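Local structure of thiosulfate sulfurtransferase TUM1 (Saccharomyces cerevisiae, 3UTN) at residues A[30-35]-A[154-159]; A[53-58]-A[64-69]; A[189-194]-A[304-309]. The protein transfers sulfur, accepting persulfide sulfur from NFS1 and handing it to UBA4 in the pathway that 2-thiolates the wobble uridine of tRNAs. One frame throughout, in Å; residues are numbered along the deposited sequence.

Interaction 1: A[30-35]-A[154-159]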
loop_
_atom_site.group_PDB
_atom_site.type_symbol
_atom_site.label_atom_id
_atom_site.label_comp_id
_atom_site.label_asym_id
_atom_site.label_seq_id
_atom_site.Cartn_x
_atom_site.Cartn_y
_atom_site.Cartn_z
ATOM N N ILE A 30 10.007 5.615 6.891
ATOM C CA ILE A 30 10.644 6.577 7.744
ATOM C C ILE A 30 9.998 6.425 9.098
ATOM O O ILE A 30 8.773 6.363 9.217
ATOM C CB ILE A 30 10.551 8.008 7.178
ATOM C CG1 ILE A 30 11.506 8.941 7.920
ATOM C CG2 ILE A 30 9.119 8.512 7.180
ATOM C CD1 ILE A 30 11.689 10.274 7.244
ATOM N N SER A 31 10.837 6.312 10.113
ATOM C CA SER A 31 10.357 6.233 11.466
ATOM C C SER A 31 9.942 7.638 11.868
ATOM O O SER A 31 10.361 8.613 11.241
ATOM C CB SER A 31 11.464 5.740 12.385
ATOM O OG SER A 31 12.473 6.720 12.468
ATOM N N PRO A 32 9.120 7.751 12.913
ATOM C CA PRO A 32 8.797 9.066 13.433
ATOM C C PRO A 32 10.044 9.880 13.758
ATOM O O PRO A 32 10.116 11.054 13.392
ATOM C CB PRO A 32 8.014 8.743 14.698
ATOM C CG PRO A 32 7.326 7.473 14.363
ATOM C CD PRO A 32 8.316 6.698 13.555
ATOM N N LYS A 33 11.024 9.265 14.414
ATOM C CA LYS A 33 12.233 10.002 14.778
ATOM C C LYS A 33 12.984 10.480 13.552
ATOM O O LYS A 33 13.392 11.633 13.495
ATOM C CB LYS A 33 13.153 9.216 15.718
ATOM C CG LYS A 33 13.877 8.024 15.115
ATOM C CD LYS A 33 14.766 7.347 16.155
ATOM C CE LYS A 33 14.108 7.349 17.528
ATOM N NZ LYS A 33 14.712 6.369 18.475
ATOM N N ALA A 34 13.140 9.599 12.569
ATOM C CA ALA A 34 13.808 9.961 11.334
ATOM C C ALA A 34 12.989 11.031 10.646
ATOM O O ALA A 34 13.532 11.952 10.056
ATOM C CB ALA A 34 13.975 8.754 10.439
ATOM N N PHE A 35 11.672 10.917 10.749
ATOM C CA PHE A 35 10.806 11.915 10.167
ATOM C C PHE A 35 11.010 13.292 10.777
ATOM O O PHE A 35 11.172 14.259 10.052
ATOM C CB PHE A 35 9.342 11.513 10.257
ATOM C CG PHE A 35 8.408 12.623 9.914
ATOM C CD1 PHE A 35 8.225 13.010 8.591
ATOM C CD2 PHE A 35 7.753 13.322 10.914
ATOM C CE1 PHE A 35 7.368 14.046 8.272
ATOM C CE2 PHE A 35 6.897 14.360 10.600
ATOM C CZ PHE A 35 6.705 14.720 9.275
ATOM N N PHE A 154 4.214 7.851 20.545
ATOM C CA PHE A 154 5.383 8.478 21.123
ATOM C C PHE A 154 5.341 9.990 20.998
ATOM O O PHE A 154 6.357 10.664 21.141
ATOM C CB PHE A 154 6.651 7.839 20.562
ATOM C CG PHE A 154 6.824 6.424 21.009
ATOM C CD1 PHE A 154 7.426 6.142 22.232
ATOM C CD2 PHE A 154 6.324 5.375 20.250
ATOM C CE1 PHE A 154 7.561 4.832 22.667
ATOM C CE2 PHE A 154 6.454 4.063 20.681
ATOM C CZ PHE A 154 7.076 3.792 21.890
ATOM N N LYS A 155 4.136 10.504 20.755
ATOM C CA LYS A 155 3.837 11.927 20.878
ATOM C C LYS A 155 4.720 12.783 19.980
ATOM O O LYS A 155 5.172 13.858 20.347
ATOM C CB LYS A 155 3.913 12.363 22.345
ATOM C CG LYS A 155 2.859 11.698 23.222
ATOM C CD LYS A 155 3.183 11.856 24.698
ATOM C CE LYS A 155 2.167 11.121 25.560
ATOM N NZ LYS A 155 2.320 11.456 27.005
ATOM N N TYR A 156 4.961 12.286 18.781
ATOM C CA TYR A 156 5.639 13.084 17.794
ATOM C C TYR A 156 4.733 14.233 17.394
ATOM O O TYR A 156 3.528 14.161 17.636
ATOM C CB TYR A 156 6.043 12.214 16.625
ATOM C CG TYR A 156 7.276 11.450 16.947
ATOM C CD1 TYR A 156 8.518 11.925 16.552
ATOM C CD2 TYR A 156 7.216 10.282 17.700
ATOM C CE1 TYR A 156 9.668 11.242 16.867
ATOM C CE2 TYR A 156 8.366 9.588 18.016
ATOM C CZ TYR A 156 9.586 10.080 17.595
ATOM O OH TYR A 156 10.731 9.411 17.904
ATOM N N PRO A 157 5.313 15.311 16.829
ATOM C CA PRO A 157 4.556 16.538 16.640
ATOM C C PRO A 157 3.281 16.286 15.892
ATOM O O PRO A 157 3.286 15.732 14.793
ATOM C CB PRO A 157 5.492 17.406 15.806
ATOM C CG PRO A 157 6.841 16.934 16.188
ATOM C CD PRO A 157 6.694 15.456 16.344
ATOM N N LEU A 158 2.188 16.682 16.511
ATOM C CA LEU A 158 0.907 16.570 15.888
ATOM C C LEU A 158 0.360 17.946 15.694
ATOM O O LEU A 158 0.487 18.817 16.556
ATOM C CB LEU A 158 -0.045 15.745 16.742
ATOM C CG LEU A 158 0.259 14.253 16.725
ATOM C CD1 LEU A 158 -0.647 13.541 17.711
ATOM C CD2 LEU A 158 0.084 13.706 15.319
ATOM N N ASP A 159 -0.210 18.139 14.523
ATOM C CA ASP A 159 -1.085 19.241 14.294
ATOM C C ASP A 159 -2.446 18.703 14.714
ATOM O O ASP A 159 -3.071 17.920 13.991
ATOM C CB ASP A 159 -1.063 19.626 12.821
ATOM C CG ASP A 159 -2.145 20.599 12.467
ATOM O OD1 ASP A 159 -2.729 21.174 13.400
ATOM O OD2 ASP A 159 -2.419 20.781 11.261
#
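Tyr-156 lays one face of its ring over Pro-32, at the first turn of helix 32-41. CB of Pro-32 stands 3.3 Å from the ring centroid of Tyr-156 and only 7° off the ring normal, a CH-pi contact over the middle of the face. The ring reaches this place because CG of Tyr-156 lies anti to its own carbonyl carbon, beside the backbone N (chi1 -80°). Proline suits the partner position: it has no amide hydrogen to give, and the first turn of a helix asks for none, while its compact pyrrolidine lets a flat group come close. Further along the ring, CE1 of Tyr-156 comes within 3.4 Å of the carbonyl carbon C of Pro-32, so this side of the ring also touches the backbone of the first turn.

At the phenol end, OH of Tyr-156 meets the aliphatic root of Lys-33, with CB of Lys-33 3.3 Å from it. A bend at chi3 (37°) brings CE of Lys-33 back to 4.0 Å from OH of Tyr-156 before NZ leads away.

Behind this surface Ser-31 fixes the helix start: its OG accepts from N of Ala-34 at 3.0 Å, and serine is short enough to turn back on that amide. The capped first turn, through Pro-32 and Lys-33, thus packs on Tyr-156, whose N makes one bond of the Schellman motif closing helix 148-153, within the first rhodanese domain's alpha/beta fold.

Interaction 2: A[53-58]-A[64-69]. With DMS (dimethyl sulfoxide), chain G.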
loop_
_atom_site.group_PDB
_atom_site.type_symbol
_atom_site.label_atom_id
_atom_site.label_comp_id
_atom_site.label_asym_id
_atom_site.label_seq_id
_atom_site.Cartn_x
_atom_site.Cartn_y
_atom_site.Cartn_z
ATOM N N THR A 53 -4.904 7.962 5.215
ATOM C CA THR A 53 -5.815 7.183 6.011
ATOM C C THR A 53 -7.000 6.809 5.172
ATOM O O THR A 53 -7.605 7.630 4.486
ATOM C CB THR A 53 -6.270 7.920 7.264
ATOM O OG1 THR A 53 -5.141 8.109 8.110
ATOM C CG2 THR A 53 -7.295 7.105 8.009
ATOM N N TRP A 54 -7.280 5.528 5.203
ATOM C CA TRP A 54 -8.411 5.003 4.525
ATOM C C TRP A 54 -8.860 3.897 5.405
ATOM O O TRP A 54 -8.049 3.146 5.935
ATOM C CB TRP A 54 -7.999 4.508 3.158
ATOM C CG TRP A 54 -9.129 3.863 2.428
ATOM C CD1 TRP A 54 -10.028 4.460 1.556
ATOM C CD2 TRP A 54 -9.532 2.467 2.506
ATOM N NE1 TRP A 54 -10.932 3.544 1.095
ATOM C CE2 TRP A 54 -10.692 2.329 1.628
ATOM C CE3 TRP A 54 -9.060 1.350 3.187
ATOM C CZ2 TRP A 54 -11.340 1.117 1.455
ATOM C CZ3 TRP A 54 -9.721 0.135 3.001
ATOM C CH2 TRP A 54 -10.832 0.023 2.153
ATOM N N TYR A 55 -10.166 3.804 5.580
ATOM C CA TYR A 55 -10.728 2.851 6.500
ATOM C C TYR A 55 -11.573 1.860 5.756
ATOM O O TYR A 55 -12.148 2.186 4.730
ATOM C CB TYR A 55 -11.605 3.575 7.498
ATOM C CG TYR A 55 -10.856 4.523 8.382
ATOM C CD1 TYR A 55 -9.751 4.094 9.110
ATOM C CD2 TYR A 55 -11.271 5.836 8.521
ATOM C CE1 TYR A 55 -9.073 4.957 9.948
ATOM C CE2 TYR A 55 -10.602 6.706 9.357
ATOM C CZ TYR A 55 -9.508 6.257 10.067
ATOM O OH TYR A 55 -8.840 7.111 10.886
ATOM N N LEU A 56 -11.633 0.642 6.274
ATOM C CA LEU A 56 -12.644 -0.285 5.824
ATOM C C LEU A 56 -13.964 0.342 6.203
ATOM O O LEU A 56 -14.132 0.756 7.349
ATOM C CB LEU A 56 -12.483 -1.634 6.513
ATOM C CG LEU A 56 -11.247 -2.439 6.135
ATOM C CD1 LEU A 56 -11.285 -3.782 6.846
ATOM C CD2 LEU A 56 -11.166 -2.627 4.627
ATOM N N PRO A 57 -14.886 0.465 5.235
ATOM C CA PRO A 57 -16.218 0.982 5.532
ATOM C C PRO A 57 -16.849 0.281 6.724
ATOM O O PRO A 57 -17.590 0.907 7.475
ATOM C CB PRO A 57 -16.991 0.684 4.253
ATOM C CG PRO A 57 -15.957 0.823 3.189
ATOM C CD PRO A 57 -14.691 0.269 3.785
ATOM N N SER A 58 -16.529 -1.000 6.911
ATOM C CA SER A 58 -17.010 -1.757 8.066
ATOM C C SER A 58 -16.662 -1.076 9.390
ATOM O O SER A 58 -17.378 -1.230 10.374
ATOM C CB SER A 58 -16.450 -3.183 8.050
ATOM O OG SER A 58 -15.033 -3.174 8.114
ATOM N N LYS A 64 -11.649 11.084 6.008
ATOM C CA LYS A 64 -11.635 12.493 5.673
ATOM C C LYS A 64 -11.868 13.331 6.925
ATOM O O LYS A 64 -11.115 14.257 7.197
ATOM C CB LYS A 64 -12.657 12.787 4.574
ATOM C CG LYS A 64 -12.176 12.355 3.191
ATOM C CD LYS A 64 -13.288 12.247 2.158
ATOM C CE LYS A 64 -13.764 13.605 1.674
ATOM N NZ LYS A 64 -14.821 13.528 0.627
ATOM N N VAL A 65 -12.881 12.972 7.709
ATOM C CA VAL A 65 -13.148 13.661 8.964
ATOM C C VAL A 65 -11.968 13.468 9.900
ATOM O O VAL A 65 -11.541 14.402 10.572
ATOM C CB VAL A 65 -14.450 13.166 9.622
ATOM C CG1 VAL A 65 -14.506 13.545 11.098
ATOM C CG2 VAL A 65 -15.642 13.750 8.889
ATOM N N ASP A 66 -11.429 12.254 9.919
ATOM C CA ASP A 66 -10.281 11.969 10.764
ATOM C C ASP A 66 -9.093 12.801 10.370
ATOM O O ASP A 66 -8.374 13.295 11.221
ATOM C CB ASP A 66 -9.947 10.494 10.749
ATOM C CG ASP A 66 -10.901 9.703 11.589
ATOM O OD1 ASP A 66 -11.864 10.316 12.099
ATOM O OD2 ASP A 66 -10.686 8.493 11.756
ATOM N N PHE A 67 -8.904 12.991 9.074
ATOM C CA PHE A 67 -7.823 13.849 8.667
ATOM C C PHE A 67 -8.059 15.260 9.171
ATOM O O PHE A 67 -7.158 15.907 9.699
ATOM C CB PHE A 67 -7.685 13.903 7.162
ATOM C CG PHE A 67 -6.701 14.926 6.726
ATOM C CD1 PHE A 67 -5.344 14.653 6.789
ATOM C CD2 PHE A 67 -7.119 16.187 6.328
ATOM C CE1 PHE A 67 -4.416 15.601 6.409
ATOM C CE2 PHE A 67 -6.190 17.142 5.958
ATOM C CZ PHE A 67 -4.841 16.847 5.990
ATOM N N LEU A 68 -9.286 15.725 8.982
ATOM C CA LEU A 68 -9.619 17.114 9.213
ATOM C C LEU A 68 -9.673 17.440 10.680
ATOM O O LEU A 68 -9.371 18.552 11.077
ATOM C CB LEU A 68 -10.964 17.431 8.583
ATOM C CG LEU A 68 -10.975 17.324 7.061
ATOM C CD1 LEU A 68 -12.411 17.316 6.588
ATOM C CD2 LEU A 68 -10.201 18.456 6.411
ATOM N N THR A 69 -10.052 16.464 11.487
ATOM C CA THR A 69 -10.445 16.764 12.848
ATOM C C THR A 69 -9.627 16.010 13.861
ATOM O O THR A 69 -9.698 16.301 15.033
ATOM C CB THR A 69 -11.931 16.444 13.080
ATOM O OG1 THR A 69 -12.123 15.033 12.978
ATOM C CG2 THR A 69 -12.782 17.135 12.041
HETATM S S DMS G . -16.763 10.309 1.764
HETATM O O DMS G . -17.198 11.641 1.259
HETATM C C1 DMS G . -18.086 9.492 2.475
HETATM C C2 DMS G . -16.429 9.263 0.440
#
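Tyr-55 and Asp-66 make the one hydrogen bond between the loop 53-58 and the helix 64-69. The phenol OH of Tyr-55 donates to OD2 of Asp-66, and the separation of 2.5 Å is very short. OD2 approaches at the edge of the tyrosine ring, near its plane, while the carboxylate itself is turned 77° against the ring. Aspartate suits this helix position because its short chain, with CG anti to the carbonyl carbon (chi1 -76°), presents the carboxylate to the loop. A phenylalanine in place of Tyr-55 would probably leave OD2 of the buried Asp-66 without this donor.

The loop follows strand 47-51 of the first rhodanese domain's parallel sheet, and the helix comes next in the chain, so the bond joins neighbouring elements of that alpha/beta fold. As to charge, the other oxygen, OD1 of Asp-66, forms a salt bridge with Lys-70.

Apolar packing steadies the phenol: the methyl CG2 of Thr-53 lies over one ring face of Tyr-55, offset toward the rim. On the solvent-exposed side of the helix, NZ of Lys-64 donates to the O of a dimethyl sulfoxide, probably from the crystallisation liquor, at 3.1 Å.

Interaction 3: A[189-194]-A[304-309]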
loop_
_atom_site.group_PDB
_atom_site.type_symbol
_atom_site.label_atom_id
_atom_site.label_comp_id
_atom_site.label_asym_id
_atom_site.label_seq_id
_atom_site.Cartn_x
_atom_site.Cartn_y
_atom_site.Cartn_z
ATOM N N GLU A 189 -3.735 -9.226 -17.256
ATOM C CA GLU A 189 -3.263 -9.969 -18.417
ATOM C C GLU A 189 -2.076 -10.835 -18.020
ATOM O O GLU A 189 -2.093 -12.047 -18.210
ATOM C CB GLU A 189 -2.890 -9.012 -19.560
ATOM C CG GLU A 189 -2.425 -9.703 -20.841
ATOM C CD GLU A 189 -2.304 -8.760 -22.028
ATOM O OE1 GLU A 189 -1.811 -7.623 -21.856
ATOM O OE2 GLU A 189 -2.696 -9.163 -23.146
ATOM N N GLU A 190 -1.065 -10.210 -17.427
ATOM C CA GLU A 190 0.109 -10.938 -16.996
ATOM C C GLU A 190 -0.228 -11.929 -15.898
ATOM O O GLU A 190 0.197 -13.074 -15.953
ATOM C CB GLU A 190 1.190 -9.987 -16.516
ATOM C CG GLU A 190 2.504 -10.689 -16.250
ATOM C CD GLU A 190 3.522 -9.778 -15.620
ATOM O OE1 GLU A 190 3.282 -8.557 -15.584
ATOM O OE2 GLU A 190 4.558 -10.284 -15.151
ATOM N N MET A 191 -0.988 -11.479 -14.904
ATOM C CA MET A 191 -1.409 -12.352 -13.819
ATOM C C MET A 191 -2.100 -13.578 -14.370
ATOM O O MET A 191 -1.755 -14.704 -14.030
ATOM C CB MET A 191 -2.362 -11.625 -12.877
ATOM C CG MET A 191 -1.640 -10.798 -11.847
ATOM S SD MET A 191 -0.411 -11.762 -10.960
ATOM C CE MET A 191 -1.417 -12.799 -9.908
ATOM N N PHE A 192 -3.075 -13.341 -15.232
ATOM C CA PHE A 192 -3.826 -14.427 -15.803
ATOM C C PHE A 192 -2.942 -15.340 -16.628
ATOM O O PHE A 192 -3.003 -16.543 -16.461
ATOM C CB PHE A 192 -5.002 -13.937 -16.635
ATOM C CG PHE A 192 -5.875 -15.046 -17.098
ATOM C CD1 PHE A 192 -6.621 -15.771 -16.181
ATOM C CD2 PHE A 192 -5.913 -15.409 -18.438
ATOM C CE1 PHE A 192 -7.421 -16.816 -16.597
ATOM C CE2 PHE A 192 -6.709 -16.457 -18.859
ATOM C CZ PHE A 192 -7.463 -17.163 -17.936
ATOM N N GLN A 193 -2.115 -14.766 -17.496
ATOM C CA GLN A 193 -1.196 -15.568 -18.303
ATOM C C GLN A 193 -0.297 -16.402 -17.407
ATOM O O GLN A 193 -0.126 -17.591 -17.636
ATOM C CB GLN A 193 -0.362 -14.705 -19.255
ATOM C CG GLN A 193 0.629 -15.489 -20.118
ATOM C CD GLN A 193 0.024 -16.714 -20.810
ATOM O OE1 GLN A 193 -1.186 -16.795 -21.041
ATOM N NE2 GLN A 193 0.879 -17.673 -21.151
ATOM N N LEU A 194 0.255 -15.771 -16.376
ATOM C CA LEU A 194 1.105 -16.471 -15.427
ATOM C C LEU A 194 0.377 -17.637 -14.799
ATOM O O LEU A 194 0.933 -18.720 -14.650
ATOM C CB LEU A 194 1.602 -15.514 -14.344
ATOM C CG LEU A 194 2.668 -14.547 -14.848
ATOM C CD1 LEU A 194 2.842 -13.421 -13.848
ATOM C CD2 LEU A 194 3.973 -15.283 -15.129
ATOM N N ARG A 304 6.094 -6.684 -7.326
ATOM C CA ARG A 304 5.092 -5.900 -7.980
ATOM C C ARG A 304 3.782 -6.150 -7.303
ATOM O O ARG A 304 3.602 -7.145 -6.603
ATOM C CB ARG A 304 5.015 -6.255 -9.451
ATOM C CG ARG A 304 6.206 -5.756 -10.241
ATOM C CD ARG A 304 6.033 -6.121 -11.697
ATOM N NE ARG A 304 5.860 -7.561 -11.840
ATOM C CZ ARG A 304 5.228 -8.135 -12.854
ATOM N NH1 ARG A 304 4.686 -7.388 -13.812
ATOM N NH2 ARG A 304 5.121 -9.452 -12.893
ATOM N N LEU A 305 2.878 -5.210 -7.480
ATOM C CA LEU A 305 1.560 -5.362 -6.958
ATOM C C LEU A 305 0.659 -5.743 -8.096
ATOM O O LEU A 305 0.586 -5.042 -9.105
ATOM C CB LEU A 305 1.071 -4.066 -6.337
ATOM C CG LEU A 305 -0.351 -4.199 -5.807
ATOM C CD1 LEU A 305 -0.338 -4.804 -4.418
ATOM C CD2 LEU A 305 -1.009 -2.842 -5.801
ATOM N N TYR A 306 -0.026 -6.861 -7.930
ATOM C CA TYR A 306 -1.136 -7.162 -8.783
ATOM C C TYR A 306 -2.247 -6.263 -8.276
ATOM O O TYR A 306 -2.945 -6.585 -7.324
ATOM C CB TYR A 306 -1.524 -8.634 -8.704
ATOM C CG TYR A 306 -2.823 -8.921 -9.403
ATOM C CD1 TYR A 306 -3.207 -8.180 -10.519
ATOM C CD2 TYR A 306 -3.666 -9.924 -8.957
ATOM C CE1 TYR A 306 -4.392 -8.438 -11.169
ATOM C CE2 TYR A 306 -4.856 -10.192 -9.610
ATOM C CZ TYR A 306 -5.211 -9.438 -10.708
ATOM O OH TYR A 306 -6.386 -9.682 -11.359
ATOM N N ASP A 307 -2.383 -5.115 -8.921
ATOM C CA ASP A 307 -3.268 -4.091 -8.427
ATOM C C ASP A 307 -4.709 -4.566 -8.481
ATOM O O ASP A 307 -5.433 -4.456 -7.497
ATOM C CB ASP A 307 -3.078 -2.806 -9.215
ATOM C CG ASP A 307 -3.819 -1.648 -8.614
ATOM O OD1 ASP A 307 -4.100 -1.674 -7.399
ATOM O OD2 ASP A 307 -4.124 -0.709 -9.363
ATOM N N GLY A 308 -5.105 -5.126 -9.623
ATOM C CA GLY A 308 -6.453 -5.657 -9.790
ATOM C C GLY A 308 -6.785 -6.548 -8.621
ATOM O O GLY A 308 -7.904 -6.535 -8.099
ATOM N N SER A 309 -5.779 -7.309 -8.200
ATOM C CA SER A 309 -5.878 -8.167 -7.037
ATOM C C SER A 309 -7.040 -9.138 -7.160
ATOM O O SER A 309 -7.582 -9.355 -8.253
ATOM C CB SER A 309 -5.957 -7.335 -5.755
ATOM O OG SER A 309 -4.662 -6.917 -5.374
#
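Glu-190 and Arg-304 join helix 188-196 to strand 303-306 through a two-pronged salt bridge. Their side chains arrive from opposite directions, and the carboxylate meets the edge of the guanidinium group. NH1 of Arg-304 donates to OE1 of Glu-190 at 2.5 Å in a nearly straight bond (170°), striking the syn side of the oxygen close to the guanidinium plane. The second prong, from NH2 of Arg-304 to OE2 of Glu-190, is also 2.5 Å, very short and more bent at 151°. The two planes are twisted 33° apart, so the pairing is not perfectly flat. Glutamate suits the helix because its chain, extended beyond CG, spans the distance; arginine suits the strand because its paired nitrogens match both oxygens.

Apolar contact lies beside this polar pair. CG of Met-191 sits over one face of the Tyr-306 ring, 3.4 Å from the centroid, as a CH-pi contact. Bends at chi2 and chi3 fold the rest of the methionine back, giving a Met-aromatic contact in which SD approaches obliquely, 4.5 Å from the Tyr-306 ring centroid. A flexible, unbranched methionine can follow a ring in this way. On the opposite face, N of Ser-309 stands over the ring centre, so the aromatic plane is sandwiched between helix and backbone. The phenol OH of Tyr-306 is hydrogen-bonded to Glu-312.

The salt bridge, between partly exposed residues, thus borders the buried packing of Met-191 on Tyr-306. In the turn after the strand, OG of Ser-309 donates to O of Tyr-306 at 2.6 Å and is also hydrogen-bonded to N of Cys-282, the persulfide-forming active-site residue. The side chains of Tyr-306 and Cys-282 are about 8 Å apart, an arrangement consistent with the packed tyrosine holding in place the turn that reaches the catalytic cysteine.

In the fold
From the N terminus, the chain passes edge strand 28-30 and enters helix 32-41, where interaction 1 opens; it closes only after helix 148-153, more than a hundred residues later. Interaction 2 opens and closes within that long loop, making a short local link between the exit of strand 47-51 and helix 63-69. The nearest atoms of interactions 1 and 2 are about 6 Å apart, without touching. Interaction 3 follows in series, tying helix 188-196, just after edge strand 185-186, to the end of strand 303-306 in the second sheet. It lies across the chain's centre from the other two. No loops cross; interactions 1 and 2 belong to the first rhodanese unit and interaction 3 to the second, which carries the catalytic cysteine.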